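Local coordinates for ribonuclease H (PDB 4IBN), which probably cleaves the RNA strand of RNA-DNA hybrids endonucleolytically, leaving 5'-phosphomonoester ends, with magnesium as its cofactor, at residues D57-P63 against Q169-L175; S74-F79 against R90-T94. All coordinates share one frame; numbering follows the deposited sequence.

Contact 1 of 2, residues D57-P63 against Q169-L175; sequences DVWVSEP and QTQSGGL
Trp-59 and Ser-172 hold each other through backbone and side chain at once, a compact example of how a loop can be fastened along the border of a β-strand. The Trp-59 N-H donates to Ser-172 OG at 3.0 Å, nearly straight at 161°, and the Ser-172 N-H returns a bond to Trp-59 O. While accepting there, the hydroxyl gives its own proton to Gly-174 O, 2.8 Å from Ser-172 OG, so this one oxygen joins strand 53-62 to Gly-174 of the loop. A water also bridges Trp-59 O and Gly-173 N.

From Trp-59 CB outward, chi1 of 68° sets CG between the backbone N and the carbonyl carbon, which lays one face of the ring against Ser-172. Trp-59 CD1 passes 3.5 Å from Thr-170 O. Trp-59 NE1 then donates to Thr-170 OG1 at 2.9 Å, with the oxygen tilted 21° out of the ring plane. Trp-59 CD2, CE3, CZ3 and CH2 have Ser-172 CB as their nearest neighbour across the contact, CE3 closest at 3.6 Å. The benzo half carries a CH-pi contact: Ser-172 CB sits over its face, 3.5 Å from the six-membered ring centroid, and Ala-165 of helix 153-168 touches the indole.

Further along, Ser-61 OG gives its proton to Thr-170 O at 2.9 Å, coming from above the carbonyl plane. At the other end, Leu-175 CA makes a CA-H...O contact with Asp-57 O, while the Asp-57 carboxylate is held by Ser-178, Gly-179 and Tyr-157. Segment 169-175 runs roughly antiparallel to the strand, leading from helix 153-168 into edge strand 176-177 of the RNase H fold.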
ATOM      1  N   ASP A  57      -5.256  -7.833   7.296  1.00 18.29           N
ATOM      2  CA  ASP A  57      -5.004  -7.872   5.864  1.00 17.19           C
ATOM      3  C   ASP A  57      -6.095  -7.174   5.072  1.00 19.80           C
ATOM      4  O   ASP A  57      -7.200  -7.196   5.459  1.00 19.17           O
ATOM      5  CB  ASP A  57      -5.027  -9.311   5.366  1.00 16.56           C
ATOM      6  CG  ASP A  57      -3.932 -10.204   5.958  1.00 19.77           C
ATOM      7  OD1 ASP A  57      -3.018  -9.709   6.523  1.00 18.50           O
ATOM      8  OD2 ASP A  57      -4.020 -11.425   5.800  1.00 23.22           O
ATOM      9  N   VAL A  58      -5.749  -6.633   3.907  1.00 17.74           N
ATOM     10  CA  VAL A  58      -6.747  -6.083   2.988  1.00 21.18           C
ATOM     11  C   VAL A  58      -6.306  -6.294   1.539  1.00 21.53           C
ATOM     12  O   VAL A  58      -5.182  -5.943   1.179  1.00 20.34           O
ATOM     13  CB  VAL A  58      -6.979  -4.583   3.235  1.00 25.47           C
ATOM     14  CG1 VAL A  58      -5.649  -3.856   3.367  1.00 31.71           C
ATOM     15  CG2 VAL A  58      -7.813  -3.983   2.114  1.00 24.35           C
ATOM     16  N   TRP A  59      -7.175  -6.866   0.706  1.00 18.10           N
ATOM     17  CA  TRP A  59      -6.788  -7.127  -0.656  1.00 17.73           C
ATOM     18  C   TRP A  59      -7.898  -6.829  -1.646  1.00 20.04           C
ATOM     19  O   TRP A  59      -9.050  -6.792  -1.288  1.00 20.42           O
ATOM     20  CB  TRP A  59      -6.257  -8.564  -0.830  1.00 18.38           C
ATOM     21  CG  TRP A  59      -7.257  -9.619  -0.655  1.00 19.72           C
ATOM     22  CD1 TRP A  59      -8.044 -10.157  -1.603  1.00 24.66           C
ATOM     23  CD2 TRP A  59      -7.591 -10.288   0.556  1.00 22.13           C
ATOM     24  NE1 TRP A  59      -8.838 -11.116  -1.080  1.00 23.80           N
ATOM     25  CE2 TRP A  59      -8.578 -11.222   0.249  1.00 24.65           C
ATOM     26  CE3 TRP A  59      -7.128 -10.211   1.859  1.00 22.31           C
ATOM     27  CZ2 TRP A  59      -9.139 -12.019   1.197  1.00 29.64           C
ATOM     28  CZ3 TRP A  59      -7.676 -11.013   2.785  1.00 27.49           C
ATOM     29  CH2 TRP A  59      -8.666 -11.909   2.458  1.00 25.85           C
ATOM     30  N   VAL A  60      -7.491  -6.626  -2.885  1.00 18.11           N
ATOM     31  CA  VAL A  60      -8.421  -6.467  -3.979  1.00 18.90           C
ATOM     32  C   VAL A  60      -7.835  -7.011  -5.258  1.00 18.63           C
ATOM     33  O   VAL A  60      -6.685  -7.231  -5.327  1.00 16.94           O
ATOM     34  CB  VAL A  60      -8.774  -5.038  -4.210  1.00 21.05           C
ATOM     35  CG1 VAL A  60      -9.513  -4.503  -3.025  1.00 20.14           C
ATOM     36  CG2 VAL A  60      -7.581  -4.239  -4.499  1.00 23.86           C
ATOM     37  N   SER A  61      -8.684  -7.233  -6.246  1.00 17.60           N
ATOM     38  CA  SER A  61      -8.214  -7.756  -7.507  1.00 16.72           C
ATOM     39  C   SER A  61      -8.958  -7.168  -8.688  1.00 17.73           C
ATOM     40  O   SER A  61     -10.003  -6.629  -8.512  1.00 19.48           O
ATOM     41  CB  SER A  61      -8.345  -9.261  -7.531  1.00 16.37           C
ATOM     42  OG  SER A  61      -9.621  -9.673  -7.219  1.00 19.86           O
ATOM     43  N   GLU A  62      -8.351  -7.281  -9.874  1.00 15.79           N
ATOM     44  CA  GLU A  62      -8.954  -6.956 -11.160  1.00 18.18           C
ATOM     45  C   GLU A  62      -8.632  -8.071 -12.141  1.00 17.85           C
ATOM     46  O   GLU A  62      -7.596  -8.640 -12.068  1.00 18.31           O
ATOM     47  CB  GLU A  62      -8.435  -5.634 -11.692  1.00 20.58           C
ATOM     48  CG  GLU A  62      -8.923  -4.466 -10.887  1.00 20.80           C
ATOM     49  CD  GLU A  62      -8.379  -3.123 -11.278  1.00 24.45           C
ATOM     50  OE1 GLU A  62      -7.653  -3.011 -12.244  1.00 22.79           O
ATOM     51  OE2 GLU A  62      -8.711  -2.171 -10.582  1.00 25.57           O
ATOM     52  N   PRO A  63      -9.553  -8.395 -13.019  1.00 18.17           N
ATOM     53  CA  PRO A  63      -9.316  -9.461 -13.986  1.00 18.95           C
ATOM     54  C   PRO A  63      -8.404  -9.166 -15.193  1.00 20.09           C
ATOM     55  O   PRO A  63      -7.993 -10.078 -15.867  1.00 20.75           O
ATOM     56  CB  PRO A  63     -10.719  -9.822 -14.443  1.00 19.21           C
ATOM     57  CG  PRO A  63     -11.475  -8.633 -14.286  1.00 20.58           C
ATOM     58  CD  PRO A  63     -10.931  -7.920 -13.093  1.00 19.75           C
ATOM     59  N   GLN A 169      -9.447 -13.917  -7.773  1.00 24.12           N
ATOM     60  CA  GLN A 169     -10.308 -12.815  -8.060  1.00 21.80           C
ATOM     61  C   GLN A 169     -11.250 -12.518  -6.907  1.00 21.37           C
ATOM     62  O   GLN A 169     -12.425 -12.379  -7.109  1.00 23.24           O
ATOM     63  CB  GLN A 169     -11.019 -12.927  -9.403  1.00 21.12           C
ATOM     64  CG  GLN A 169     -10.083 -12.879 -10.589  1.00 24.81           C
ATOM     65  CD  GLN A 169      -9.378 -11.531 -10.814  1.00 26.78           C
ATOM     66  OE1 GLN A 169      -8.183 -11.429 -10.801  1.00 23.60           O
ATOM     67  NE2 GLN A 169     -10.137 -10.530 -11.025  1.00 21.36           N
ATOM     68  N   THR A 170     -10.671 -12.358  -5.721  1.00 21.68           N
ATOM     69  CA  THR A 170     -11.394 -12.027  -4.513  1.00 23.70           C
ATOM     70  C   THR A 170     -10.981 -10.664  -3.987  1.00 24.00           C
ATOM     71  O   THR A 170     -10.042 -10.105  -4.427  1.00 22.11           O
ATOM     72  CB  THR A 170     -11.147 -13.002  -3.394  1.00 24.87           C
ATOM     73  OG1 THR A 170      -9.772 -13.049  -3.088  1.00 27.33           O
ATOM     74  CG2 THR A 170     -11.538 -14.355  -3.841  1.00 24.03           C
ATOM     75  N   GLN A 171     -11.756 -10.174  -3.036  1.00 23.81           N
ATOM     76  CA  GLN A 171     -11.506  -8.952  -2.324  1.00 25.76           C
ATOM     77  C   GLN A 171     -11.839  -9.184  -0.873  1.00 29.57           C
ATOM     78  O   GLN A 171     -12.646  -9.981  -0.565  1.00 30.04           O
ATOM     79  CB  GLN A 171     -12.401  -7.837  -2.825  1.00 30.23           C
ATOM     80  CG  GLN A 171     -12.381  -7.620  -4.297  1.00 40.42           C
ATOM     81  CD  GLN A 171     -13.033  -8.723  -5.021  1.00 43.68           C
ATOM     82  OE1 GLN A 171     -14.069  -9.174  -4.610  1.00 47.58           O
ATOM     83  NE2 GLN A 171     -12.413  -9.199  -6.078  1.00 40.97           N
ATOM     84  N   SER A 172     -11.175  -8.486   0.024  1.00 28.09           N
ATOM     85  CA  SER A 172     -11.495  -8.607   1.434  1.00 31.20           C
ATOM     86  C   SER A 172     -12.638  -7.688   1.832  1.00 29.46           C
ATOM     87  O   SER A 172     -13.368  -7.943   2.718  1.00 33.99           O
ATOM     88  CB  SER A 172     -10.244  -8.368   2.278  1.00 28.89           C
ATOM     89  OG  SER A 172      -9.818  -7.088   2.088  1.00 27.91           O
ATOM     90  N   GLY A 173     -12.733  -6.579   1.165  1.00 31.22           N
ATOM     91  CA  GLY A 173     -13.740  -5.598   1.452  1.00 34.69           C
ATOM     92  C   GLY A 173     -13.310  -4.650   2.512  1.00 34.09           C
ATOM     93  O   GLY A 173     -13.960  -3.673   2.804  1.00 34.08           O
ATOM     94  N   GLY A 174     -12.174  -4.951   3.087  1.00 30.99           N
ATOM     95  CA  GLY A 174     -11.649  -4.108   4.112  1.00 29.75           C
ATOM     96  C   GLY A 174     -10.700  -4.902   4.961  1.00 29.38           C
ATOM     97  O   GLY A 174     -10.254  -5.914   4.558  1.00 27.19           O
ATOM     98  N   LEU A 175     -10.447  -4.424   6.172  1.00 28.12           N
ATOM     99  CA  LEU A 175      -9.548  -5.086   7.087  1.00 28.17           C
ATOM    100  C   LEU A 175     -10.145  -6.345   7.641  1.00 30.13           C
ATOM    101  O   LEU A 175     -11.184  -6.301   8.202  1.00 30.84           O
ATOM    102  CB  LEU A 175      -9.210  -4.150   8.222  1.00 29.66           C
ATOM    103  CG  LEU A 175      -8.411  -3.000   7.694  1.00 32.95           C
ATOM    104  CD1 LEU A 175      -8.571  -1.756   8.473  1.00 40.07           C
ATOM    105  CD2 LEU A 175      -6.975  -3.359   7.538  1.00 34.67           C
TER
HETATM  106  O   HOH W   1     -11.233  -5.151  -0.462  1.00 33.05           O

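Contact 2 of 2, residues S74-F79 against R90-T94; sequences SVIEAF and RVVFT
Phe-93 reaches from its strand to the helix surface formed by Ser-74, Val-75, Ala-78 and Phe-79, a clear case of the α/β packing on which the RNase H fold is built: helix 67-82 lies against one face of the mixed sheet. The two short segments run nearly antiparallel, at 153°, with their axes 11.2 Å apart, a spacing bridged mainly by side chains.

The tight part centres on the two phenyl rings. Their planes are close to parallel, at 19°, but slid so far apart that they barely overlap, and the closest approach is 3.7 Å between Phe-79 CE2 and Phe-93 CD1. With CG anti to the backbone N (chi1 -170°), the Phe-93 ring extends to the helix, where Val-75 CG2 lies 3.9 Å from Phe-93 CZ, oblique to the ring. Ala-78 CB approaches the rim near the ring plane, 4.2 Å from Phe-93 CE1. Ser-74 OG also meets that rim, while its hydrogen bond goes to Ala-71 O within the helix. On the sheet itself, Val-19 and Ala-21 of strand 16-25 and Val-141 and Trp-143 of strand 140-145 also pack on Phe-93. A serine in its place would probably leave Val-75, Ala-78 and Phe-79 without their common partner and open a gap between helix and sheet.

The solvent side belongs to Arg-90 and Glu-77. Arg-90 points away from the helix and is partly exposed, and its NH2 bonds to Thr-14 O; Glu-77, likewise partly exposed, has no share in this interface. Val-92, though also turned from the helix, is buried against Pro-200 and Phe-205. Back inside, Val-91 closes the row of contacts, its CG2 methyl 3.9 Å from Phe-79 CE1.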
ATOM      1  N   SER A  74      -3.323  -0.601  -4.034  1.00 16.84           N
ATOM      2  CA  SER A  74      -2.825  -1.002  -2.745  1.00 17.74           C
ATOM      3  C   SER A  74      -2.833   0.185  -1.812  1.00 17.01           C
ATOM      4  O   SER A  74      -3.136   0.062  -0.673  1.00 19.04           O
ATOM      5  CB  SER A  74      -1.442  -1.671  -2.834  1.00 18.78           C
ATOM      6  OG  SER A  74      -0.363  -0.792  -2.933  1.00 20.25           O
ATOM      7  N   VAL A  75      -2.460   1.328  -2.322  1.00 17.44           N
ATOM      8  CA  VAL A  75      -2.543   2.521  -1.503  1.00 16.66           C
ATOM      9  C   VAL A  75      -3.974   2.907  -1.183  1.00 19.11           C
ATOM     10  O   VAL A  75      -4.320   3.139  -0.074  1.00 18.17           O
ATOM     11  CB  VAL A  75      -1.933   3.708  -2.218  1.00 16.13           C
ATOM     12  CG1 VAL A  75      -2.080   4.986  -1.383  1.00 19.48           C
ATOM     13  CG2 VAL A  75      -0.526   3.467  -2.477  1.00 16.91           C
ATOM     14  N   ILE A  76      -4.802   2.971  -2.198  1.00 16.67           N
ATOM     15  CA  ILE A  76      -6.144   3.396  -1.970  1.00 16.48           C
ATOM     16  C   ILE A  76      -6.887   2.508  -1.022  1.00 19.96           C
ATOM     17  O   ILE A  76      -7.514   2.953  -0.129  1.00 19.87           O
ATOM     18  CB  ILE A  76      -6.915   3.409  -3.269  1.00 18.28           C
ATOM     19  CG1 ILE A  76      -6.336   4.417  -4.218  1.00 18.25           C
ATOM     20  CG2 ILE A  76      -8.357   3.689  -3.050  1.00 21.01           C
ATOM     21  CD1 ILE A  76      -6.785   4.227  -5.664  1.00 19.89           C
ATOM     22  N   GLU A  77      -6.796   1.223  -1.235  1.00 18.06           N
ATOM     23  CA  GLU A  77      -7.479   0.317  -0.361  1.00 21.02           C
ATOM     24  C   GLU A  77      -6.981   0.395   1.068  1.00 20.26           C
ATOM     25  O   GLU A  77      -7.745   0.267   1.980  1.00 21.43           O
ATOM     26  CB  GLU A  77      -7.437  -1.117  -0.860  1.00 22.14           C
ATOM     27  CG  GLU A  77      -8.148  -1.308  -2.116  1.00 24.11           C
ATOM     28  CD  GLU A  77      -9.613  -0.956  -2.056  1.00 31.16           C
ATOM     29  OE1 GLU A  77     -10.246  -1.272  -1.094  1.00 32.70           O
ATOM     30  OE2 GLU A  77     -10.128  -0.384  -3.009  1.00 36.31           O
ATOM     31  N   ALA A  78      -5.696   0.563   1.242  1.00 18.25           N
ATOM     32  CA  ALA A  78      -5.141   0.634   2.573  1.00 19.33           C
ATOM     33  C   ALA A  78      -5.626   1.820   3.353  1.00 18.59           C
ATOM     34  O   ALA A  78      -6.039   1.704   4.439  1.00 20.33           O
ATOM     35  CB  ALA A  78      -3.630   0.712   2.496  1.00 21.60           C
ATOM     36  N   PHE A  79      -5.513   2.965   2.749  1.00 18.42           N
ATOM     37  CA  PHE A  79      -5.923   4.182   3.376  1.00 18.09           C
ATOM     38  C   PHE A  79      -7.424   4.323   3.542  1.00 22.55           C
ATOM     39  O   PHE A  79      -7.883   5.007   4.419  1.00 22.74           O
ATOM     40  CB  PHE A  79      -5.270   5.379   2.719  1.00 18.66           C
ATOM     41  CG  PHE A  79      -3.839   5.527   3.076  1.00 18.56           C
ATOM     42  CD1 PHE A  79      -3.473   6.173   4.196  1.00 18.29           C
ATOM     43  CD2 PHE A  79      -2.872   4.975   2.319  1.00 19.10           C
ATOM     44  CE1 PHE A  79      -2.207   6.273   4.513  1.00 19.09           C
ATOM     45  CE2 PHE A  79      -1.602   5.065   2.654  1.00 17.83           C
ATOM     46  CZ  PHE A  79      -1.265   5.706   3.749  1.00 19.49           C
ATOM     47  N   ARG A  90      -1.121   7.936  11.790  1.00 15.19           N
ATOM     48  CA  ARG A  90       0.242   8.004  11.341  1.00 14.96           C
ATOM     49  C   ARG A  90       0.600   6.624  10.742  1.00 16.34           C
ATOM     50  O   ARG A  90       0.323   5.668  11.315  1.00 17.76           O
ATOM     51  CB  ARG A  90       1.162   8.332  12.490  1.00 16.29           C
ATOM     52  CG  ARG A  90       1.030   9.713  12.939  1.00 17.38           C
ATOM     53  CD  ARG A  90       1.841   9.979  14.215  1.00 17.78           C
ATOM     54  NE  ARG A  90       1.099   9.518  15.356  1.00 17.79           N
ATOM     55  CZ  ARG A  90       1.628   9.259  16.518  1.00 25.77           C
ATOM     56  NH1 ARG A  90       2.893   9.430  16.708  1.00 26.20           N
ATOM     57  NH2 ARG A  90       0.876   8.818  17.493  1.00 28.53           N
ATOM     58  N   VAL A  91       1.186   6.597   9.561  1.00 14.19           N
ATOM     59  CA  VAL A  91       1.416   5.372   8.845  1.00 15.20           C
ATOM     60  C   VAL A  91       2.822   5.322   8.318  1.00 15.48           C
ATOM     61  O   VAL A  91       3.252   6.201   7.707  1.00 15.65           O
ATOM     62  CB  VAL A  91       0.452   5.242   7.649  1.00 15.22           C
ATOM     63  CG1 VAL A  91       0.663   3.972   6.904  1.00 17.05           C
ATOM     64  CG2 VAL A  91      -0.976   5.394   8.111  1.00 16.53           C
ATOM     65  N   VAL A  92       3.486   4.210   8.525  1.00 16.38           N
ATOM     66  CA  VAL A  92       4.692   3.937   7.808  1.00 15.69           C
ATOM     67  C   VAL A  92       4.297   2.971   6.716  1.00 18.62           C
ATOM     68  O   VAL A  92       3.868   1.919   7.033  1.00 19.76           O
ATOM     69  CB  VAL A  92       5.725   3.259   8.700  1.00 16.06           C
ATOM     70  CG1 VAL A  92       6.953   2.965   7.916  1.00 15.89           C
ATOM     71  CG2 VAL A  92       6.060   4.128   9.847  1.00 15.40           C
ATOM     72  N   PHE A  93       4.431   3.373   5.455  1.00 17.07           N
ATOM     73  CA  PHE A  93       3.972   2.569   4.340  1.00 13.72           C
ATOM     74  C   PHE A  93       5.170   2.089   3.574  1.00 16.62           C
ATOM     75  O   PHE A  93       5.863   2.846   3.036  1.00 17.03           O
ATOM     76  CB  PHE A  93       3.044   3.410   3.435  1.00 14.28           C
ATOM     77  CG  PHE A  93       2.292   2.636   2.365  1.00 16.93           C
ATOM     78  CD1 PHE A  93       0.968   2.372   2.486  1.00 17.82           C
ATOM     79  CD2 PHE A  93       2.892   2.290   1.199  1.00 19.35           C
ATOM     80  CE1 PHE A  93       0.301   1.736   1.537  1.00 16.43           C
ATOM     81  CE2 PHE A  93       2.217   1.660   0.255  1.00 17.20           C
ATOM     82  CZ  PHE A  93       0.922   1.375   0.428  1.00 16.48           C
ATOM     83  N   THR A  94       5.366   0.782   3.593  1.00 14.62           N
ATOM     84  CA  THR A  94       6.473   0.169   2.926  1.00 16.78           C
ATOM     85  C   THR A  94       6.034  -0.700   1.759  1.00 16.66           C
ATOM     86  O   THR A  94       5.247  -1.527   1.901  1.00 18.40           O
ATOM     87  CB  THR A  94       7.304  -0.723   3.909  1.00 16.60           C
ATOM     88  OG1 THR A  94       7.740   0.052   5.012  1.00 18.72           O
ATOM     89  CG2 THR A  94       8.481  -1.289   3.216  1.00 18.70           C
TER

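The centres of contacts 1 and 2 lie about 14 Å apart, and both reach the same mixed sheet. Strand 53-62 of contact 1 leads, after a short turn, into helix 67-82 of contact 2, and strand 90-95 follows; only after helix 153-168 does the chain return to contact 1 with residues 169-175. Contact 2 therefore falls wholly within the sequence interval spanned by contact 1. The two also touch: Val-60 CG1 packs 3.6 Å from Glu-77 CG, on the side of the helix that takes no part in contact 2. One contact thus belongs to the central core and the other to the sheet's border, where the segment after helix 153-168 is fastened.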